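Local coordinates for neurogenic locus protein delta (Drosophila melanogaster, PDB 7ALK) that acts as a membrane-bound ligand for the Notch receptor and is needed to separate neural from epidermal cell lineages, at residues S1-N13 with N90-F104. Residues are numbered along the deposited sequence; the frame is centred on the assembly and turned at random.
Sequences SGSFELRLKYFSN and NPIQFPFSFSWPGTF
Phe4 and Phe94 are paired at the heart of an antiparallel join between strands 3-12 and 92-95, their axes 4.4 Å apart. Phe4 N bonds to Phe94 O almost straight (178° at the hydrogen), Phe94 N returns to Phe4 O, and Leu6 and Ile92 exchange the same two backbone bonds. Beyond a cis peptide before Pro91, the Asn90 side chain takes over the pairing: ND2 reaches Leu8 O at 2.9 Å, in the amide plane and on a carbonyl lone pair, while OD1 accepts a weak bond from Leu8 N.

Apolar packing gathers round Phe4. With CG anti to the backbone N (chi1 -177°), its ring lies alongside Phe94, CD1 to CD1 4.0 Å. Phe4 CD2 comes within 3.8 Å of Trp100 CH2, and Phe4 CE2 sits over the centre of the Phe104 ring, the two planes inclined at 49°. Near the N terminus, one face of the Phe96 ring receives the Gly2 backbone, with Gly2 C 3.6 Å above the plane. A serine in place of Phe96 would probably leave a gap against Gly2 and uncover that backbone.

On the other face of the sheet, Glu5 and Gln93 run side by side, CG to CG 3.6 Å, and Glu5 OE1 is held by a salt bridge to Arg159. Arg7 lays CB against Pro91 CG at 3.7 Å, its guanidinium carried on to Asp157.

Both segments belong to the C2-like domain, a β-sandwich at the N-terminal end of this Delta fragment. Strand 3-12 is flanked by 92-95 and by 153-161, whose Val160 also touches Phe4; Phe4, Leu6 and Phe94 face the core, packing on Val45 and Leu47 of strand 40-48 in the opposing sheet, and the 96-102 loop crosses over to strand 103-113 of that sheet.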
loop_
_atom_site.group_PDB
_atom_site.type_symbol
_atom_site.label_atom_id
_atom_site.label_comp_id
_atom_site.label_asym_id
_atom_site.label_seq_id
_atom_site.Cartn_x
_atom_site.Cartn_y
_atom_site.Cartn_z
ATOM N N SER A 1 -4.404 8.352 5.763
ATOM C CA SER A 1 -3.431 9.108 4.984
ATOM C C SER A 1 -2.345 8.206 4.405
ATOM O O SER A 1 -1.245 8.127 4.945
ATOM C CB SER A 1 -2.790 10.202 5.841
ATOM O OG SER A 1 -3.710 11.240 6.123
ATOM N N GLY A 2 -2.661 7.522 3.310
ATOM C CA GLY A 2 -1.668 6.736 2.604
ATOM C C GLY A 2 -1.217 5.468 3.304
ATOM O O GLY A 2 -1.474 5.274 4.496
ATOM N N SER A 3 -0.537 4.597 2.561
ATOM C CA SER A 3 -0.014 3.345 3.093
ATOM C C SER A 3 1.010 2.783 2.116
ATOM O O SER A 3 0.870 2.929 0.899
ATOM C CB SER A 3 -1.129 2.318 3.338
ATOM O OG SER A 3 -2.025 2.762 4.340
ATOM N N PHE A 4 2.039 2.145 2.666
ATOM C CA PHE A 4 3.079 1.493 1.880
ATOM C C PHE A 4 2.750 0.009 1.795
ATOM O O PHE A 4 2.712 -0.680 2.819
ATOM C CB PHE A 4 4.460 1.709 2.506
ATOM C CG PHE A 4 5.599 1.115 1.713
ATOM C CD1 PHE A 4 5.930 -0.225 1.834
ATOM C CD2 PHE A 4 6.353 1.906 0.865
ATOM C CE1 PHE A 4 6.977 -0.764 1.108
ATOM C CE2 PHE A 4 7.402 1.372 0.139
ATOM C CZ PHE A 4 7.713 0.035 0.261
ATOM N N GLU A 5 2.512 -0.479 0.580
ATOM C CA GLU A 5 2.152 -1.871 0.344
ATOM C C GLU A 5 3.322 -2.609 -0.288
ATOM O O GLU A 5 3.862 -2.169 -1.309
ATOM C CB GLU A 5 0.923 -1.977 -0.563
ATOM C CG GLU A 5 -0.376 -1.530 0.084
ATOM C CD GLU A 5 -1.517 -1.432 -0.910
ATOM O OE1 GLU A 5 -1.250 -1.174 -2.103
ATOM O OE2 GLU A 5 -2.682 -1.617 -0.498
ATOM N N LEU A 6 3.708 -3.730 0.319
ATOM C CA LEU A 6 4.714 -4.627 -0.235
ATOM C C LEU A 6 4.055 -5.974 -0.493
ATOM O O LEU A 6 3.625 -6.648 0.449
ATOM C CB LEU A 6 5.908 -4.780 0.708
ATOM C CG LEU A 6 6.882 -5.913 0.370
ATOM C CD1 LEU A 6 7.475 -5.725 -1.017
ATOM C CD2 LEU A 6 7.984 -6.010 1.409
ATOM N N ARG A 7 3.973 -6.361 -1.765
ATOM C CA ARG A 7 3.308 -7.594 -2.173
ATOM C C ARG A 7 4.362 -8.598 -2.626
ATOM O O ARG A 7 4.967 -8.434 -3.689
ATOM C CB ARG A 7 2.295 -7.329 -3.285
ATOM C CG ARG A 7 1.666 -8.592 -3.851
ATOM C CD ARG A 7 0.579 -8.266 -4.863
ATOM N NE ARG A 7 1.102 -7.540 -6.013
ATOM C CZ ARG A 7 0.348 -7.007 -6.965
ATOM N NH1 ARG A 7 -0.971 -7.099 -6.935
ATOM N NH2 ARG A 7 0.933 -6.365 -7.973
ATOM N N LEU A 8 4.576 -9.633 -1.819
ATOM C CA LEU A 8 5.470 -10.710 -2.209
ATOM C C LEU A 8 4.799 -11.589 -3.255
ATOM O O LEU A 8 3.607 -11.897 -3.159
ATOM C CB LEU A 8 5.858 -11.544 -0.989
ATOM C CG LEU A 8 6.217 -10.767 0.278
ATOM C CD1 LEU A 8 6.217 -11.689 1.485
ATOM C CD2 LEU A 8 7.565 -10.083 0.123
ATOM N N LYS A 9 5.568 -11.995 -4.264
ATOM C CA LYS A 9 5.039 -12.804 -5.355
ATOM C C LYS A 9 5.613 -14.216 -5.362
ATOM O O LYS A 9 4.866 -15.183 -5.194
ATOM C CB LYS A 9 5.293 -12.112 -6.702
ATOM C CG LYS A 9 4.639 -10.743 -6.819
ATOM C CD LYS A 9 4.523 -10.298 -8.270
ATOM C CE LYS A 9 5.887 -10.163 -8.922
ATOM N NZ LYS A 9 5.783 -9.747 -10.349
ATOM N N TYR A 10 6.923 -14.366 -5.547
ATOM C CA TYR A 10 7.524 -15.689 -5.660
ATOM C C TYR A 10 8.868 -15.721 -4.953
ATOM O O TYR A 10 9.711 -14.847 -5.172
ATOM C CB TYR A 10 7.701 -16.089 -7.129
ATOM C CG TYR A 10 7.920 -17.569 -7.341
ATOM C CD1 TYR A 10 6.845 -18.436 -7.488
ATOM C CD2 TYR A 10 9.203 -18.100 -7.399
ATOM C CE1 TYR A 10 7.039 -19.791 -7.684
ATOM C CE2 TYR A 10 9.407 -19.454 -7.597
ATOM C CZ TYR A 10 8.321 -20.294 -7.738
ATOM O OH TYR A 10 8.516 -21.642 -7.934
ATOM N N PHE A 11 9.059 -16.726 -4.105
ATOM C CA PHE A 11 10.354 -17.040 -3.519
ATOM C C PHE A 11 10.825 -18.369 -4.089
ATOM O O PHE A 11 10.085 -19.356 -4.056
ATOM C CB PHE A 11 10.275 -17.108 -1.992
ATOM C CG PHE A 11 11.606 -17.331 -1.329
ATOM C CD1 PHE A 11 12.531 -16.302 -1.240
ATOM C CD2 PHE A 11 11.931 -18.566 -0.797
ATOM C CE1 PHE A 11 13.756 -16.502 -0.632
ATOM C CE2 PHE A 11 13.156 -18.772 -0.186
ATOM C CZ PHE A 11 14.068 -17.738 -0.104
ATOM N N SER A 12 12.044 -18.391 -4.619
ATOM C CA SER A 12 12.570 -19.543 -5.341
ATOM C C SER A 12 13.716 -20.162 -4.552
ATOM O O SER A 12 14.694 -19.480 -4.233
ATOM C CB SER A 12 13.038 -19.139 -6.739
ATOM O OG SER A 12 13.427 -20.273 -7.494
ATOM N N ASN A 13 13.594 -21.455 -4.249
ATOM C CA ASN A 13 14.645 -22.197 -3.563
ATOM C C ASN A 13 14.400 -23.695 -3.699
ATOM O O ASN A 13 14.057 -24.366 -2.721
ATOM C CB ASN A 13 14.721 -21.789 -2.090
ATOM C CG ASN A 13 15.846 -22.483 -1.346
ATOM O OD1 ASN A 13 15.631 -23.079 -0.292
ATOM N ND2 ASN A 13 17.051 -22.420 -1.900
ATOM N N ASN A 90 -1.660 -10.427 2.182
ATOM C CA ASN A 90 -0.769 -10.060 1.085
ATOM C C ASN A 90 -1.589 -9.215 0.121
ATOM O O ASN A 90 -2.640 -9.681 -0.363
ATOM C CB ASN A 90 -0.207 -11.306 0.394
ATOM C CG ASN A 90 1.024 -11.011 -0.441
ATOM O OD1 ASN A 90 1.587 -9.919 -0.381
ATOM N ND2 ASN A 90 1.453 -11.994 -1.225
ATOM N N PRO A 91 -1.171 -7.976 -0.195
ATOM C CA PRO A 91 0.053 -7.278 0.220
ATOM C C PRO A 91 0.097 -6.879 1.694
ATOM O O PRO A 91 -0.942 -6.760 2.345
ATOM C CB PRO A 91 0.056 -6.020 -0.662
ATOM C CG PRO A 91 -0.895 -6.313 -1.776
ATOM C CD PRO A 91 -1.940 -7.183 -1.168
ATOM N N ILE A 92 1.308 -6.673 2.204
ATOM C CA ILE A 92 1.521 -6.201 3.567
ATOM C C ILE A 92 1.471 -4.679 3.557
ATOM O O ILE A 92 2.114 -4.035 2.720
ATOM C CB ILE A 92 2.862 -6.708 4.120
ATOM C CG1 ILE A 92 2.996 -8.214 3.891
ATOM C CG2 ILE A 92 2.990 -6.381 5.597
ATOM C CD1 ILE A 92 4.323 -8.784 4.338
ATOM N N GLN A 93 0.715 -4.100 4.486
ATOM C CA GLN A 93 0.459 -2.666 4.507
ATOM C C GLN A 93 1.084 -2.027 5.738
ATOM O O GLN A 93 0.831 -2.461 6.867
ATOM C CB GLN A 93 -1.043 -2.378 4.481
ATOM C CG GLN A 93 -1.733 -2.786 3.194
ATOM C CD GLN A 93 -3.138 -2.232 3.090
ATOM O OE1 GLN A 93 -3.610 -1.535 3.989
ATOM N NE2 GLN A 93 -3.816 -2.536 1.989
ATOM N N PHE A 94 1.894 -0.990 5.514
ATOM C CA PHE A 94 2.434 -0.155 6.582
ATOM C C PHE A 94 1.826 1.237 6.471
ATOM O O PHE A 94 2.303 2.061 5.674
ATOM C CB PHE A 94 3.962 -0.079 6.505
ATOM C CG PHE A 94 4.638 -1.417 6.440
ATOM C CD1 PHE A 94 4.852 -2.047 5.225
ATOM C CD2 PHE A 94 5.074 -2.041 7.597
ATOM C CE1 PHE A 94 5.480 -3.278 5.168
ATOM C CE2 PHE A 94 5.702 -3.268 7.546
ATOM C CZ PHE A 94 5.904 -3.888 6.331
ATOM N N PRO A 95 0.784 1.552 7.233
ATOM C CA PRO A 95 0.137 2.858 7.101
ATOM C C PRO A 95 0.902 3.951 7.833
ATOM O O PRO A 95 1.739 3.697 8.700
ATOM C CB PRO A 95 -1.237 2.629 7.738
ATOM C CG PRO A 95 -0.971 1.605 8.789
ATOM C CD PRO A 95 0.123 0.709 8.245
ATOM N N PHE A 96 0.593 5.192 7.459
ATOM C CA PHE A 96 1.162 6.365 8.106
ATOM C C PHE A 96 0.095 7.446 8.195
ATOM O O PHE A 96 -0.957 7.368 7.554
ATOM C CB PHE A 96 2.411 6.873 7.368
ATOM C CG PHE A 96 2.230 7.022 5.882
ATOM C CD1 PHE A 96 2.504 5.968 5.027
ATOM C CD2 PHE A 96 1.817 8.227 5.337
ATOM C CE1 PHE A 96 2.348 6.105 3.659
ATOM C CE2 PHE A 96 1.662 8.370 3.970
ATOM C CZ PHE A 96 1.926 7.308 3.130
ATOM N N SER A 97 0.369 8.461 9.015
ATOM C CA SER A 97 -0.556 9.570 9.223
ATOM C C SER A 97 0.079 10.921 8.925
ATOM O O SER A 97 -0.529 11.959 9.213
ATOM C CB SER A 97 -1.096 9.551 10.657
ATOM O OG SER A 97 -1.779 8.339 10.929
ATOM N N PHE A 98 1.279 10.936 8.359
ATOM C CA PHE A 98 1.998 12.155 8.020
ATOM C C PHE A 98 2.168 12.235 6.506
ATOM O O PHE A 98 1.689 11.379 5.757
ATOM C CB PHE A 98 3.355 12.197 8.729
ATOM C CG PHE A 98 4.076 10.877 8.737
ATOM C CD1 PHE A 98 4.843 10.484 7.653
ATOM C CD2 PHE A 98 3.979 10.026 9.826
ATOM C CE1 PHE A 98 5.505 9.269 7.656
ATOM C CE2 PHE A 98 4.638 8.809 9.835
ATOM C CZ PHE A 98 5.402 8.431 8.748
ATOM N N SER A 99 2.857 13.278 6.057
ATOM C CA SER A 99 3.180 13.396 4.642
ATOM C C SER A 99 4.216 12.344 4.270
ATOM O O SER A 99 5.188 12.136 5.002
ATOM C CB SER A 99 3.701 14.796 4.330
ATOM O OG SER A 99 2.815 15.792 4.812
ATOM N N TRP A 100 4.002 11.671 3.145
ATOM C CA TRP A 100 4.937 10.647 2.707
ATOM C C TRP A 100 6.293 11.278 2.416
ATOM O O TRP A 100 6.391 12.128 1.517
ATOM C CB TRP A 100 4.417 9.922 1.469
ATOM C CG TRP A 100 5.402 8.937 0.925
ATOM C CD1 TRP A 100 6.059 9.009 -0.267
ATOM C CD2 TRP A 100 5.858 7.740 1.563
ATOM N NE1 TRP A 100 6.890 7.925 -0.415
ATOM C CE2 TRP A 100 6.786 7.131 0.696
ATOM C CE3 TRP A 100 5.569 7.121 2.784
ATOM C CZ2 TRP A 100 7.428 5.935 1.011
ATOM C CZ3 TRP A 100 6.206 5.934 3.094
ATOM C CH2 TRP A 100 7.124 5.352 2.211
ATOM N N PRO A 101 7.354 10.898 3.134
ATOM C CA PRO A 101 8.653 11.569 2.966
ATOM C C PRO A 101 9.292 11.372 1.600
ATOM O O PRO A 101 10.355 11.951 1.348
ATOM C CB PRO A 101 9.518 10.933 4.067
ATOM C CG PRO A 101 8.544 10.347 5.040
ATOM C CD PRO A 101 7.391 9.890 4.207
ATOM N N GLY A 102 8.695 10.578 0.711
ATOM C CA GLY A 102 9.267 10.317 -0.591
ATOM C C GLY A 102 10.443 9.366 -0.598
ATOM O O GLY A 102 10.789 8.840 -1.662
ATOM N N THR A 103 11.071 9.129 0.548
ATOM C CA THR A 103 12.187 8.207 0.669
ATOM C C THR A 103 11.861 7.155 1.720
ATOM O O THR A 103 11.038 7.375 2.613
ATOM C CB THR A 103 13.481 8.943 1.045
ATOM O OG1 THR A 103 13.287 9.655 2.272
ATOM C CG2 THR A 103 13.874 9.926 -0.046
ATOM N N PHE A 104 12.515 6.001 1.608
ATOM C CA PHE A 104 12.263 4.913 2.540
ATOM C C PHE A 104 13.450 3.963 2.548
ATOM O O PHE A 104 14.306 3.996 1.660
ATOM C CB PHE A 104 10.976 4.156 2.189
ATOM C CG PHE A 104 11.110 3.244 1.001
ATOM C CD1 PHE A 104 11.052 3.749 -0.288
ATOM C CD2 PHE A 104 11.284 1.880 1.174
ATOM C CE1 PHE A 104 11.171 2.912 -1.381
ATOM C CE2 PHE A 104 11.405 1.040 0.083
ATOM C CZ PHE A 104 11.347 1.556 -1.195
#